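Local coordinates for protein aerobactin synthase IucA (Klebsiella pneumoniae subsp. pneumoniae, PDB 5JM8) that binds ATP and magnesium and, as an NRPS-independent siderophore (NIS) synthetase, probably joins citrate to a hydroxamate-bearing lysine on the way to aerobactin, at residues 198-202 with 222-226; 178-184 with 249-255; 269-273 with 351-357; 191-195 with 301-305; 167-171 with 261-265. All coordinates share one frame; numbering follows the deposited sequence.

Contact 1 (198-202 with 222-226)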
# COMPACT_ATOMS: atom_id res chain seq x y z
N LEU A 198 -12.97 30.80 -8.44
CA LEU A 198 -12.96 30.69 -6.99
C LEU A 198 -14.05 29.74 -6.48
O LEU A 198 -13.80 28.93 -5.59
CB LEU A 198 -13.14 32.06 -6.34
CG LEU A 198 -13.23 32.05 -4.82
CD1 LEU A 198 -11.97 31.46 -4.20
CD2 LEU A 198 -13.47 33.46 -4.31
N GLN A 199 -15.25 29.86 -7.04
CA GLN A 199 -16.37 29.01 -6.67
C GLN A 199 -16.01 27.54 -6.84
O GLN A 199 -16.37 26.70 -6.01
CB GLN A 199 -17.59 29.35 -7.52
CG GLN A 199 -18.84 28.55 -7.17
CD GLN A 199 -20.02 28.89 -8.05
OE1 GLN A 199 -19.92 29.69 -8.98
NE2 GLN A 199 -21.17 28.29 -7.75
N GLN A 200 -15.29 27.25 -7.92
CA GLN A 200 -14.94 25.88 -8.28
C GLN A 200 -13.83 25.30 -7.40
O GLN A 200 -13.85 24.10 -7.10
CB GLN A 200 -14.53 25.83 -9.75
CG GLN A 200 -15.68 26.04 -10.72
CD GLN A 200 -15.22 26.41 -12.12
OE1 GLN A 200 -14.05 26.74 -12.33
NE2 GLN A 200 -16.13 26.36 -13.08
N ARG A 201 -12.87 26.12 -7.00
CA ARG A 201 -11.79 25.65 -6.12
C ARG A 201 -12.35 25.15 -4.80
O ARG A 201 -12.11 24.01 -4.40
CB ARG A 201 -10.77 26.75 -5.81
CG ARG A 201 -9.56 26.84 -6.75
CD ARG A 201 -8.82 25.52 -6.99
NE ARG A 201 -7.60 25.36 -6.20
CZ ARG A 201 -6.50 26.09 -6.33
NH1 ARG A 201 -6.45 27.10 -7.20
NH2 ARG A 201 -5.44 25.83 -5.57
N LEU A 202 -13.11 26.02 -4.12
CA LEU A 202 -13.66 25.71 -2.82
C LEU A 202 -14.57 24.49 -2.88
O LEU A 202 -14.68 23.73 -1.92
CB LEU A 202 -14.43 26.92 -2.27
CG LEU A 202 -13.60 28.20 -2.17
CD1 LEU A 202 -14.47 29.38 -1.73
CD2 LEU A 202 -12.43 28.01 -1.21
N TRP A 222 -21.45 28.88 -0.00
CA TRP A 222 -20.24 28.13 -0.28
C TRP A 222 -19.55 27.66 1.00
O TRP A 222 -19.67 28.29 2.05
CB TRP A 222 -19.25 28.97 -1.09
CG TRP A 222 -19.80 29.48 -2.40
CD1 TRP A 222 -21.00 29.17 -2.96
CD2 TRP A 222 -19.15 30.39 -3.29
NE1 TRP A 222 -21.14 29.83 -4.16
CE2 TRP A 222 -20.02 30.59 -4.38
CE3 TRP A 222 -17.92 31.06 -3.27
CZ2 TRP A 222 -19.70 31.43 -5.44
CZ3 TRP A 222 -17.61 31.89 -4.33
CH2 TRP A 222 -18.49 32.07 -5.40
N LEU A 223 -18.82 26.55 0.89
CA LEU A 223 -18.02 26.04 2.00
C LEU A 223 -16.67 26.75 2.02
O LEU A 223 -16.00 26.88 0.99
CB LEU A 223 -17.84 24.53 1.87
CG LEU A 223 -19.12 23.70 1.92
CD1 LEU A 223 -18.83 22.24 1.61
CD2 LEU A 223 -19.81 23.84 3.27
N PHE A 224 -16.26 27.19 3.21
CA PHE A 224 -15.09 28.03 3.38
C PHE A 224 -14.20 27.48 4.50
O PHE A 224 -14.60 27.46 5.66
CB PHE A 224 -15.53 29.46 3.69
CG PHE A 224 -14.41 30.46 3.73
CD1 PHE A 224 -13.97 31.08 2.58
CD2 PHE A 224 -13.81 30.79 4.93
CE1 PHE A 224 -12.94 32.00 2.62
CE2 PHE A 224 -12.79 31.71 4.99
CZ PHE A 224 -12.35 32.32 3.83
N PRO A 225 -12.98 27.03 4.15
CA PRO A 225 -12.13 26.37 5.15
C PRO A 225 -11.42 27.36 6.08
O PRO A 225 -11.06 28.45 5.66
CB PRO A 225 -11.11 25.62 4.30
CG PRO A 225 -10.97 26.47 3.08
CD PRO A 225 -12.33 27.07 2.83
N LEU A 226 -11.23 26.95 7.34
CA LEU A 226 -10.56 27.77 8.34
C LEU A 226 -9.60 26.96 9.20
O LEU A 226 -9.77 25.76 9.38
CB LEU A 226 -11.58 28.46 9.25
CG LEU A 226 -12.23 29.75 8.73
CD1 LEU A 226 -13.48 29.44 7.94
CD2 LEU A 226 -12.54 30.68 9.88
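Gln199 lies across the indole of Trp222, its aliphatic part over one face of the six-membered ring. CB stands 3.9 Å from the centroid of that ring, 26° off the normal, a CH-pi contact, and Gln199 CG comes within 3.5 Å of Trp222 CZ2 near the rim. The chain is extended, with CG opposite the backbone N, which lays the amide along the CZ2-NE1 rim of the indole, its plane only 13° from that of the ring. Gln199 NE2 is thereby delivered to Asp219 of the second subunit, while Trp222 NE1 is held by the backbone O of Asp219 in its own chain. One turn further along the helix, Leu202 CD1 meets Trp222 CE3 at 4.1 Å. Here helix 198-209 packs over the edge strand 221-226 of a three-stranded antiparallel sheet, the segment axes 8.7 Å apart and at 67° to each other. Leu202 points toward the strand: its CB rests 3.6 Å from Leu223 O, and its other methyl, CD2, reaches Pro225 CD at 4.1 Å. Phe346 of strand 345-350 touches both Leu202 and Pro225, and Gln200 bonds through NE2 to the backbone O of Leu217 of the second subunit.

Contact 2 (178-184 with 249-255)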
# COMPACT_ATOMS: atom_id res chain seq x y z
N PRO A 178 -8.60 17.87 11.71
CA PRO A 178 -9.41 18.26 10.55
C PRO A 178 -9.66 19.76 10.55
O PRO A 178 -9.58 20.39 11.60
CB PRO A 178 -10.71 17.47 10.76
CG PRO A 178 -10.83 17.39 12.24
CD PRO A 178 -9.43 17.29 12.78
N LEU A 179 -9.95 20.33 9.38
CA LEU A 179 -10.19 21.77 9.28
C LEU A 179 -11.51 22.16 9.92
O LEU A 179 -12.38 21.32 10.13
CB LEU A 179 -10.19 22.22 7.82
CG LEU A 179 -8.89 22.08 7.04
CD1 LEU A 179 -9.08 22.60 5.63
CD2 LEU A 179 -7.76 22.81 7.74
N ARG A 180 -11.63 23.45 10.24
CA ARG A 180 -12.90 24.03 10.63
C ARG A 180 -13.56 24.58 9.37
O ARG A 180 -12.86 25.01 8.45
CB ARG A 180 -12.71 25.13 11.67
CG ARG A 180 -14.00 25.71 12.21
CD ARG A 180 -13.70 26.70 13.32
NE ARG A 180 -14.91 27.23 13.94
CZ ARG A 180 -15.57 26.64 14.92
NH1 ARG A 180 -15.16 25.47 15.41
NH2 ARG A 180 -16.66 27.21 15.42
N TRP A 181 -14.89 24.56 9.32
CA TRP A 181 -15.60 24.91 8.09
C TRP A 181 -16.78 25.84 8.34
O TRP A 181 -17.57 25.63 9.26
CB TRP A 181 -16.10 23.64 7.40
CG TRP A 181 -15.00 22.73 6.93
CD1 TRP A 181 -14.40 21.73 7.65
CD2 TRP A 181 -14.38 22.73 5.65
NE1 TRP A 181 -13.44 21.11 6.89
CE2 TRP A 181 -13.41 21.70 5.65
CE3 TRP A 181 -14.54 23.49 4.49
CZ2 TRP A 181 -12.61 21.42 4.54
CZ3 TRP A 181 -13.75 23.21 3.39
CH2 TRP A 181 -12.80 22.19 3.43
N PHE A 182 -16.89 26.88 7.50
CA PHE A 182 -18.04 27.78 7.51
C PHE A 182 -18.80 27.67 6.20
O PHE A 182 -18.20 27.63 5.12
CB PHE A 182 -17.61 29.24 7.69
CG PHE A 182 -17.06 29.56 9.06
CD1 PHE A 182 -17.08 28.64 10.09
CD2 PHE A 182 -16.53 30.82 9.30
CE1 PHE A 182 -16.57 28.96 11.33
CE2 PHE A 182 -16.01 31.14 10.54
CZ PHE A 182 -16.04 30.21 11.56
N ALA A 183 -20.13 27.63 6.29
CA ALA A 183 -20.97 27.86 5.12
C ALA A 183 -21.16 29.36 4.99
O ALA A 183 -21.68 30.00 5.91
CB ALA A 183 -22.29 27.14 5.24
N VAL A 184 -20.73 29.92 3.86
CA VAL A 184 -20.67 31.36 3.69
C VAL A 184 -21.34 31.80 2.39
O VAL A 184 -21.12 31.21 1.34
CB VAL A 184 -19.21 31.86 3.68
CG1 VAL A 184 -19.16 33.38 3.56
CG2 VAL A 184 -18.49 31.40 4.94
N ILE A 249 -23.26 33.62 7.42
CA ILE A 249 -22.28 32.65 7.88
C ILE A 249 -22.93 31.61 8.79
O ILE A 249 -23.64 31.95 9.73
CB ILE A 249 -21.11 33.32 8.63
CG1 ILE A 249 -20.24 34.11 7.65
CG2 ILE A 249 -20.26 32.27 9.36
CD1 ILE A 249 -19.06 34.83 8.28
N LYS A 250 -22.65 30.34 8.50
CA LYS A 250 -23.04 29.24 9.38
C LYS A 250 -21.80 28.47 9.79
O LYS A 250 -21.00 28.07 8.95
CB LYS A 250 -24.05 28.32 8.69
CG LYS A 250 -24.49 27.14 9.56
CD LYS A 250 -25.48 26.24 8.84
CE LYS A 250 -25.91 25.08 9.72
NZ LYS A 250 -26.86 24.16 9.03
N ASP A 251 -21.64 28.26 11.09
CA ASP A 251 -20.50 27.54 11.63
C ASP A 251 -20.76 26.03 11.62
O ASP A 251 -21.56 25.52 12.41
CB ASP A 251 -20.22 28.02 13.05
CG ASP A 251 -18.95 27.43 13.63
OD1 ASP A 251 -18.31 26.59 12.96
OD2 ASP A 251 -18.59 27.81 14.76
N LEU A 252 -20.07 25.32 10.74
CA LEU A 252 -20.28 23.88 10.57
C LEU A 252 -19.37 23.06 11.49
O LEU A 252 -19.55 21.85 11.63
CB LEU A 252 -20.04 23.48 9.11
CG LEU A 252 -20.94 24.16 8.07
CD1 LEU A 252 -20.58 23.71 6.67
CD2 LEU A 252 -22.41 23.88 8.36
N GLY A 253 -18.41 23.72 12.11
CA GLY A 253 -17.49 23.05 13.02
C GLY A 253 -16.34 22.38 12.29
O GLY A 253 -16.09 22.65 11.12
N GLU A 254 -15.64 21.50 13.00
CA GLU A 254 -14.53 20.75 12.42
C GLU A 254 -15.03 19.50 11.70
O GLU A 254 -15.99 18.87 12.14
CB GLU A 254 -13.54 20.34 13.51
CG GLU A 254 -12.92 21.51 14.25
CD GLU A 254 -11.99 21.07 15.35
OE1 GLU A 254 -11.86 19.85 15.57
OE2 GLU A 254 -11.38 21.95 16.00
N ALA A 255 -14.38 19.16 10.60
CA ALA A 255 -14.78 18.01 9.81
C ALA A 255 -13.74 17.65 8.75
O ALA A 255 -13.00 18.51 8.28
CB ALA A 255 -16.12 18.27 9.14
O HOH W 1 -10.24 18.79 7.14
O HOH W 2 -12.08 24.26 15.63
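Trp181 meets the opposite strand through both backbone and ring. Its N bonds to Gly253 O and its O accepts from Leu252 N at 2.9 Å, while indole NE1 donates to Ala255 O at 3.0 Å, approaching from above the carbonyl plane. A water joins that same Ala255 O to Leu179 N. Further along, Ala183 and Lys250 exchange two backbone bonds, each 2.8 Å between N and O. On the face bearing Arg180, Phe182 and Ile249, the Phe182 ring presents its edge to Asp251, CE1 lying 3.4 Å from OD1, and CD2 touches Ile249 CG2 at 4.0 Å. Arg180 pairs with the Asp251 carboxylate, though the modelled separation is doubtful. Asp251 OD1 also accepts from Gly253 N at 3.0 Å, an Asx turn that ties down the chain where it bulges. Outside the pair, Arg168 holds Glu254 and Glu216 holds Lys250. With Leu252 and Gly253 both facing Trp181, this is a classic beta bulge in an antiparallel strand pair.

Contact 3 (269-273 with 351-357)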
# COMPACT_ATOMS: atom_id res chain seq x y z
N TYR A 269 -0.67 20.36 5.65
CA TYR A 269 -0.52 19.33 4.62
C TYR A 269 -1.52 18.19 4.83
O TYR A 269 -1.71 17.71 5.95
CB TYR A 269 0.91 18.79 4.62
CG TYR A 269 1.11 17.52 3.82
CD1 TYR A 269 1.04 17.53 2.43
CD2 TYR A 269 1.39 16.32 4.45
CE1 TYR A 269 1.23 16.38 1.69
CE2 TYR A 269 1.59 15.15 3.72
CZ TYR A 269 1.51 15.19 2.35
OH TYR A 269 1.70 14.03 1.63
N CYS A 270 -2.16 17.78 3.74
CA CYS A 270 -3.03 16.61 3.73
C CYS A 270 -2.67 15.75 2.52
O CYS A 270 -2.83 16.18 1.38
CB CYS A 270 -4.51 17.02 3.70
SG CYS A 270 -5.68 15.64 3.69
N ALA A 271 -2.20 14.53 2.79
CA ALA A 271 -1.61 13.68 1.75
C ALA A 271 -2.58 13.39 0.61
O ALA A 271 -2.16 13.17 -0.53
CB ALA A 271 -1.14 12.37 2.37
N THR A 272 -3.88 13.40 0.91
CA THR A 272 -4.90 13.08 -0.07
C THR A 272 -5.48 14.33 -0.74
O THR A 272 -6.30 14.24 -1.65
CB THR A 272 -6.05 12.29 0.57
OG1 THR A 272 -6.62 13.05 1.64
CG2 THR A 272 -5.55 10.96 1.11
N SER A 273 -5.05 15.50 -0.27
CA SER A 273 -5.54 16.76 -0.82
C SER A 273 -4.68 17.25 -1.97
O SER A 273 -3.45 17.32 -1.86
CB SER A 273 -5.58 17.84 0.27
OG SER A 273 -5.91 19.10 -0.28
N ASN A 351 -0.21 20.75 -4.26
CA ASN A 351 0.39 19.58 -3.63
C ASN A 351 0.95 18.64 -4.68
O ASN A 351 0.30 17.67 -5.08
CB ASN A 351 -0.63 18.85 -2.75
CG ASN A 351 -0.01 17.69 -2.00
OD1 ASN A 351 1.21 17.64 -1.82
ND2 ASN A 351 -0.84 16.75 -1.57
N LEU A 352 2.17 18.92 -5.11
CA LEU A 352 2.81 18.14 -6.16
C LEU A 352 3.27 16.77 -5.66
O LEU A 352 3.89 16.00 -6.41
CB LEU A 352 4.00 18.92 -6.73
CG LEU A 352 3.68 20.33 -7.24
CD1 LEU A 352 4.94 21.10 -7.59
CD2 LEU A 352 2.76 20.27 -8.45
N LEU A 353 2.95 16.46 -4.41
CA LEU A 353 3.26 15.16 -3.81
C LEU A 353 2.01 14.31 -3.61
O LEU A 353 2.08 13.24 -2.99
CB LEU A 353 3.97 15.36 -2.47
CG LEU A 353 5.32 16.06 -2.54
CD1 LEU A 353 5.80 16.38 -1.14
CD2 LEU A 353 6.34 15.21 -3.27
N VAL A 354 0.88 14.77 -4.13
CA VAL A 354 -0.39 14.08 -3.93
C VAL A 354 -0.36 12.70 -4.56
O VAL A 354 -0.99 11.76 -4.07
CB VAL A 354 -1.58 14.89 -4.51
CG1 VAL A 354 -1.45 15.05 -6.02
CG2 VAL A 354 -2.91 14.24 -4.14
N ASP A 355 0.38 12.57 -5.66
CA ASP A 355 0.42 11.33 -6.42
C ASP A 355 1.56 10.40 -5.99
O ASP A 355 1.63 9.25 -6.43
CB ASP A 355 0.53 11.63 -7.91
CG ASP A 355 -0.74 12.28 -8.47
OD1 ASP A 355 -1.84 11.97 -7.96
OD2 ASP A 355 -0.63 13.10 -9.40
N GLN A 356 2.46 10.90 -5.14
CA GLN A 356 3.43 10.05 -4.46
C GLN A 356 3.70 10.62 -3.07
O GLN A 356 4.69 11.34 -2.87
CB GLN A 356 4.74 9.93 -5.24
CG GLN A 356 5.77 9.02 -4.56
CD GLN A 356 5.25 7.62 -4.29
OE1 GLN A 356 4.76 7.32 -3.20
NE2 GLN A 356 5.37 6.74 -5.28
N PRO A 357 2.82 10.32 -2.11
CA PRO A 357 2.97 10.82 -0.75
C PRO A 357 4.14 10.19 0.01
O PRO A 357 4.52 10.69 1.07
CB PRO A 357 1.63 10.46 -0.10
CG PRO A 357 1.13 9.30 -0.88
CD PRO A 357 1.60 9.51 -2.28
O HOH W 3 0.56 14.00 -0.71
O HOH W 4 -2.51 10.49 -1.24
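Two flat groups meet almost perpendicularly: the Tyr269 ring receives Asn351 OD1 at its edge, in plane, with 3.7 Å from CE1 to OD1, and the ring and amide planes stand 87° apart. Over one face of the same ring, toward the rim, lies the backbone N of Ala271. Phe138 makes a further edge-to-face contact with Tyr269. The Asn351 amide is turned by its first torsion (CG opposite the backbone N, chi1 -176°) so that ND2 donates to Ser273 O at 2.7 Å. This bond is straight, 167° at the hydrogen, and the acceptor lies in the amide plane; a weak bond from Leu353 N to Asn351 OD1 steadies the other end. The contact joins two loops, one linking strands 267-269 and 275-284, the other leaving strand 345-350, and each contains a type I beta turn, Cys270 to Ser273 and Asn351 to Val354. A water sits between them, 2.6 Å from Tyr269 OH; it accepts from Asn351 ND2 and donates to Ala271 O and, weakly, to Leu353 O. A second water also donates to Ala271 O, so two protons meet that carbonyl. Around this polar centre, carbon atoms close in: Val354 CG2 lies 3.8 Å from Ala271 O, and Pro357 CB makes an apolar contact with Ala271 CB at 4.2 Å. Ser273 directs its hydroxyl to Asp275 O.

Contact 4 (191-195 with 301-305)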
# COMPACT_ATOMS: atom_id res chain seq x y z
N GLY A 191 -11.88 36.40 -3.17
CA GLY A 191 -10.80 35.51 -3.55
C GLY A 191 -10.46 35.55 -5.02
O GLY A 191 -10.93 36.41 -5.76
N GLU A 192 -9.64 34.59 -5.44
CA GLU A 192 -9.17 34.53 -6.81
C GLU A 192 -8.59 33.14 -7.06
O GLU A 192 -8.11 32.49 -6.13
CB GLU A 192 -8.12 35.61 -7.06
CG GLU A 192 -7.83 35.91 -8.52
CD GLU A 192 -6.80 37.01 -8.69
OE1 GLU A 192 -6.39 37.61 -7.67
OE2 GLU A 192 -6.39 37.27 -9.84
N SER A 193 -8.65 32.67 -8.30
CA SER A 193 -8.09 31.36 -8.64
C SER A 193 -7.81 31.22 -10.13
O SER A 193 -8.43 31.88 -10.96
CB SER A 193 -9.04 30.25 -8.18
OG SER A 193 -8.50 28.98 -8.46
N LEU A 194 -6.86 30.34 -10.46
CA LEU A 194 -6.53 30.02 -11.84
C LEU A 194 -7.08 28.65 -12.22
O LEU A 194 -7.37 27.83 -11.35
CB LEU A 194 -5.01 30.05 -12.05
CG LEU A 194 -4.32 31.40 -11.93
CD1 LEU A 194 -2.82 31.25 -12.13
CD2 LEU A 194 -4.88 32.40 -12.92
N HIS A 195 -7.23 28.42 -13.53
CA HIS A 195 -7.69 27.14 -14.06
C HIS A 195 -9.15 26.89 -13.69
O HIS A 195 -10.00 26.70 -14.56
CB HIS A 195 -6.80 26.00 -13.56
CG HIS A 195 -5.33 26.32 -13.62
ND1 HIS A 195 -4.69 26.63 -14.80
CD2 HIS A 195 -4.39 26.39 -12.65
CE1 HIS A 195 -3.41 26.87 -14.55
NE2 HIS A 195 -3.21 26.73 -13.25
N MET A 301 -0.24 34.65 -6.95
CA MET A 301 -1.02 34.72 -8.17
C MET A 301 -0.16 35.23 -9.32
O MET A 301 -0.19 34.69 -10.43
CB MET A 301 -2.23 35.64 -7.99
CG MET A 301 -3.25 35.16 -6.96
SD MET A 301 -3.98 33.56 -7.34
CE MET A 301 -4.71 33.86 -8.95
N ARG A 302 0.61 36.27 -9.03
CA ARG A 302 1.49 36.89 -10.02
C ARG A 302 2.47 35.88 -10.60
O ARG A 302 2.65 35.79 -11.82
CB ARG A 302 2.26 38.05 -9.38
CG ARG A 302 3.22 38.77 -10.31
CD ARG A 302 3.77 40.04 -9.67
NE ARG A 302 2.69 40.95 -9.29
CZ ARG A 302 2.41 41.31 -8.04
NH1 ARG A 302 3.12 40.86 -7.01
NH2 ARG A 302 1.40 42.15 -7.82
N LEU A 303 3.09 35.10 -9.72
CA LEU A 303 4.03 34.06 -10.14
C LEU A 303 3.30 32.93 -10.87
O LEU A 303 3.83 32.35 -11.81
CB LEU A 303 4.79 33.52 -8.93
CG LEU A 303 5.88 32.48 -9.20
CD1 LEU A 303 6.99 33.05 -10.07
CD2 LEU A 303 6.46 31.97 -7.88
N ALA A 304 2.08 32.64 -10.43
CA ALA A 304 1.29 31.56 -11.03
C ALA A 304 0.85 31.91 -12.45
O ALA A 304 0.89 31.06 -13.34
CB ALA A 304 0.09 31.25 -10.16
N ARG A 305 0.42 33.15 -12.65
CA ARG A 305 0.04 33.62 -13.98
C ARG A 305 1.27 33.69 -14.89
O ARG A 305 1.18 33.44 -16.09
CB ARG A 305 -0.62 34.99 -13.91
CG ARG A 305 -1.98 34.99 -13.23
CD ARG A 305 -2.60 36.36 -13.26
NE ARG A 305 -3.89 36.38 -12.57
CZ ARG A 305 -5.03 35.98 -13.12
NH1 ARG A 305 -5.06 35.52 -14.36
NH2 ARG A 305 -6.15 36.03 -12.41
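Arg305 NH2 donates to Glu192 OE2 at 2.9 Å in a nearly straight salt bridge, 168° at the hydrogen. The carboxylate oxygen lies in the plane of the guanidinium, at its edge, and is met on its anti side, with the two planar groups 39° apart. Both side chains reach the bond in extended form: Glu192 from CB to the carboxylate, and Arg305 from CG to NE. The other oxygen, Glu192 OE1, takes a weak bond from Trp330 NE1. Over one face of the guanidinium, toward its rim, lies Leu194 CD2, 3.4 Å from Arg305 NH1, so one leucine methyl covers the cation whose edge the glutamate holds. The second methyl, Leu194 CD1, presses on Ala304 CB at 3.5 Å. Met301, bent at chi2 and chi3, brings its CE up to both Glu192 and Leu194, 3.8 Å from Glu192 CG and 3.9 Å from Leu194 CG. Ser193 points away from the helix and bonds through OG to Leu196 O. The arrangement is that of a helix packed on a sheet edge: helix 294-306 covers strand 189-193, which pairs on with strand 329-334, the segment axes 10.6 Å apart and at 19°.

Contact 5 (167-171 with 261-265). With ATP (adenosine-5'-triphosphate), chain I.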
# COMPACT_ATOMS: atom_id res chain seq x y z
N GLU A 167 0.55 22.10 21.48
CA GLU A 167 0.53 20.66 21.30
C GLU A 167 -0.19 20.23 20.03
O GLU A 167 0.11 19.19 19.46
CB GLU A 167 -0.13 19.97 22.50
CG GLU A 167 0.74 19.87 23.75
CD GLU A 167 0.10 19.03 24.84
OE1 GLU A 167 -1.08 18.64 24.69
OE2 GLU A 167 0.78 18.75 25.85
N ARG A 168 -1.15 21.05 19.60
CA ARG A 168 -2.02 20.67 18.49
C ARG A 168 -1.67 21.39 17.20
O ARG A 168 -1.76 20.81 16.12
CB ARG A 168 -3.49 20.95 18.86
CG ARG A 168 -4.49 20.36 17.87
CD ARG A 168 -5.93 20.66 18.26
NE ARG A 168 -6.87 20.16 17.27
CZ ARG A 168 -8.17 20.46 17.24
NH1 ARG A 168 -8.95 19.95 16.29
NH2 ARG A 168 -8.69 21.26 18.15
N TYR A 169 -1.27 22.65 17.30
CA TYR A 169 -1.21 23.53 16.14
C TYR A 169 0.22 23.78 15.63
O TYR A 169 0.40 24.34 14.54
CB TYR A 169 -1.89 24.86 16.48
CG TYR A 169 -3.35 24.68 16.84
CD1 TYR A 169 -4.19 23.89 16.06
CD2 TYR A 169 -3.89 25.26 17.98
CE1 TYR A 169 -5.51 23.71 16.38
CE2 TYR A 169 -5.22 25.09 18.31
CZ TYR A 169 -6.03 24.31 17.50
OH TYR A 169 -7.36 24.12 17.82
N LEU A 170 1.21 23.35 16.40
CA LEU A 170 2.60 23.37 15.94
C LEU A 170 3.00 21.96 15.49
O LEU A 170 2.34 20.99 15.84
CB LEU A 170 3.53 23.85 17.06
CG LEU A 170 3.24 25.23 17.65
CD1 LEU A 170 4.18 25.48 18.80
CD2 LEU A 170 3.36 26.32 16.60
N PRO A 171 4.07 21.86 14.68
CA PRO A 171 4.49 20.55 14.18
C PRO A 171 5.29 19.72 15.18
O PRO A 171 5.43 18.51 14.98
CB PRO A 171 5.38 20.91 12.99
CG PRO A 171 5.93 22.25 13.33
CD PRO A 171 4.81 22.96 14.04
N PRO A 261 0.23 20.31 10.53
CA PRO A 261 1.00 21.55 10.47
C PRO A 261 2.45 21.29 10.07
O PRO A 261 3.07 20.37 10.61
CB PRO A 261 0.91 22.11 11.90
CG PRO A 261 0.46 20.96 12.75
CD PRO A 261 -0.37 20.09 11.86
N THR A 262 2.97 22.06 9.12
CA THR A 262 4.32 21.87 8.63
C THR A 262 5.30 22.74 9.41
O THR A 262 4.93 23.36 10.41
CB THR A 262 4.43 22.19 7.13
OG1 THR A 262 4.20 23.59 6.91
CG2 THR A 262 3.41 21.38 6.34
N THR A 263 6.55 22.78 8.96
CA THR A 263 7.61 23.55 9.62
C THR A 263 7.19 24.99 9.93
O THR A 263 7.65 25.58 10.91
CB THR A 263 8.89 23.58 8.77
OG1 THR A 263 8.55 23.74 7.38
CG2 THR A 263 9.69 22.29 8.94
N SER A 264 6.33 25.55 9.09
CA SER A 264 5.92 26.95 9.22
C SER A 264 4.63 27.10 10.03
O SER A 264 4.14 28.22 10.20
CB SER A 264 5.72 27.57 7.83
OG SER A 264 4.84 26.79 7.05
N SER A 265 4.10 25.98 10.50
CA SER A 265 2.90 25.94 11.34
C SER A 265 1.63 26.41 10.62
O SER A 265 0.62 25.72 10.64
CB SER A 265 3.10 26.78 12.61
OG SER A 265 4.18 26.28 13.38
PG ATP I . 5.50 28.56 4.15
O1G ATP I . 4.40 27.63 4.59
O2G ATP I . 6.73 27.85 3.66
O3G ATP I . 5.03 29.65 3.22
PB ATP I . 6.28 30.85 5.76
O1B ATP I . 5.87 31.17 7.18
O2B ATP I . 5.74 31.68 4.62
O3B ATP I . 6.00 29.27 5.51
PA ATP I . 8.85 32.02 6.23
O1A ATP I . 8.08 33.31 6.24
O2A ATP I . 10.15 31.93 5.46
O3A ATP I . 7.90 30.84 5.69
O5' ATP I . 9.17 31.55 7.74
C5' ATP I . 9.88 30.33 7.92
C4' ATP I . 9.48 29.63 9.21
O4' ATP I . 10.28 28.45 9.34
C3' ATP I . 9.70 30.47 10.45
O3' ATP I . 8.52 30.47 11.26
C2' ATP I . 10.86 29.83 11.18
O2' ATP I . 10.64 29.76 12.59
C1' ATP I . 10.96 28.43 10.59
N9 ATP I . 12.37 28.02 10.38
C8 ATP I . 12.93 26.94 10.95
N7 ATP I . 14.22 26.81 10.57
C5 ATP I . 14.50 27.83 9.73
C6 ATP I . 15.68 28.29 8.97
N6 ATP I . 16.84 27.59 9.05
N1 ATP I . 15.55 29.40 8.22
C2 ATP I . 14.40 30.09 8.15
N3 ATP I . 13.29 29.73 8.82
C4 ATP I . 13.27 28.63 9.61
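The chain leaves helical geometry at Leu170, just past helix 163-169, and runs against a type I beta turn, Thr262 to Ser265, closed by Ser265 N bonding to Thr262 O at 2.7 Å. Prolines make much of the contact. Pro171 sets its ring against the carbonyls of the other segment, CB 3.4 Å from Pro261 O and CG 3.3 Å from Thr262 O. In return Pro261 lays CB 3.5 Å from Tyr169 O and CG 3.6 Å from Leu170 O, each ring thus meeting backbone oxygens of the partner. Ser265 OG touches both Leu170 CD2, at 3.3 Å, and Pro171 CD, a position it owes to its chi1 of -61°, which sets OG opposite the carbonyl carbon. On the far side of the turn, Ser264 points away from segment 167-171 and its OG donates to the gamma-phosphate oxygen O1G of ATP at 2.6 Å. ATP is also hydrogen-bonded by Lys278, Arg349, Arg266 and Asn489, and Thr263 OG1 bonds to Glu142 and to Gln429, a magnesium ligand. Tyr169 packs with the rings of His227, Phe177 and Trp229; the end of helix 163-169 thus abuts both Phe177 of strand 177-185 and the loop joining strands 258-261 and 267-269, which carries Ser264.

Contacts 1 and 2 share one antiparallel sheet: strand 177-185 lies between strands 221-226 and 249-255, Phe224 N bonding to Phe182 O at 2.8 Å, and the contact centres are about 11 Å apart. Contact 4 joins contact 1 through the strand and helix that follow each other in the chain, Arg201 NH1 meeting Ser193 OG at 3.1 Å. Contact 5 reaches contact 2 by the Arg168 NH1 to Glu254 OE1 salt bridge of 3.0 Å, and contact 3 by packing of Tyr269 on Thr262. Only contact 5 touches ATP. The side chain of Tyr269 in contact 3 is about 10 Å from the bound ATP. The side chain of Leu179 in contact 2 is about 13 Å from the bound ATP.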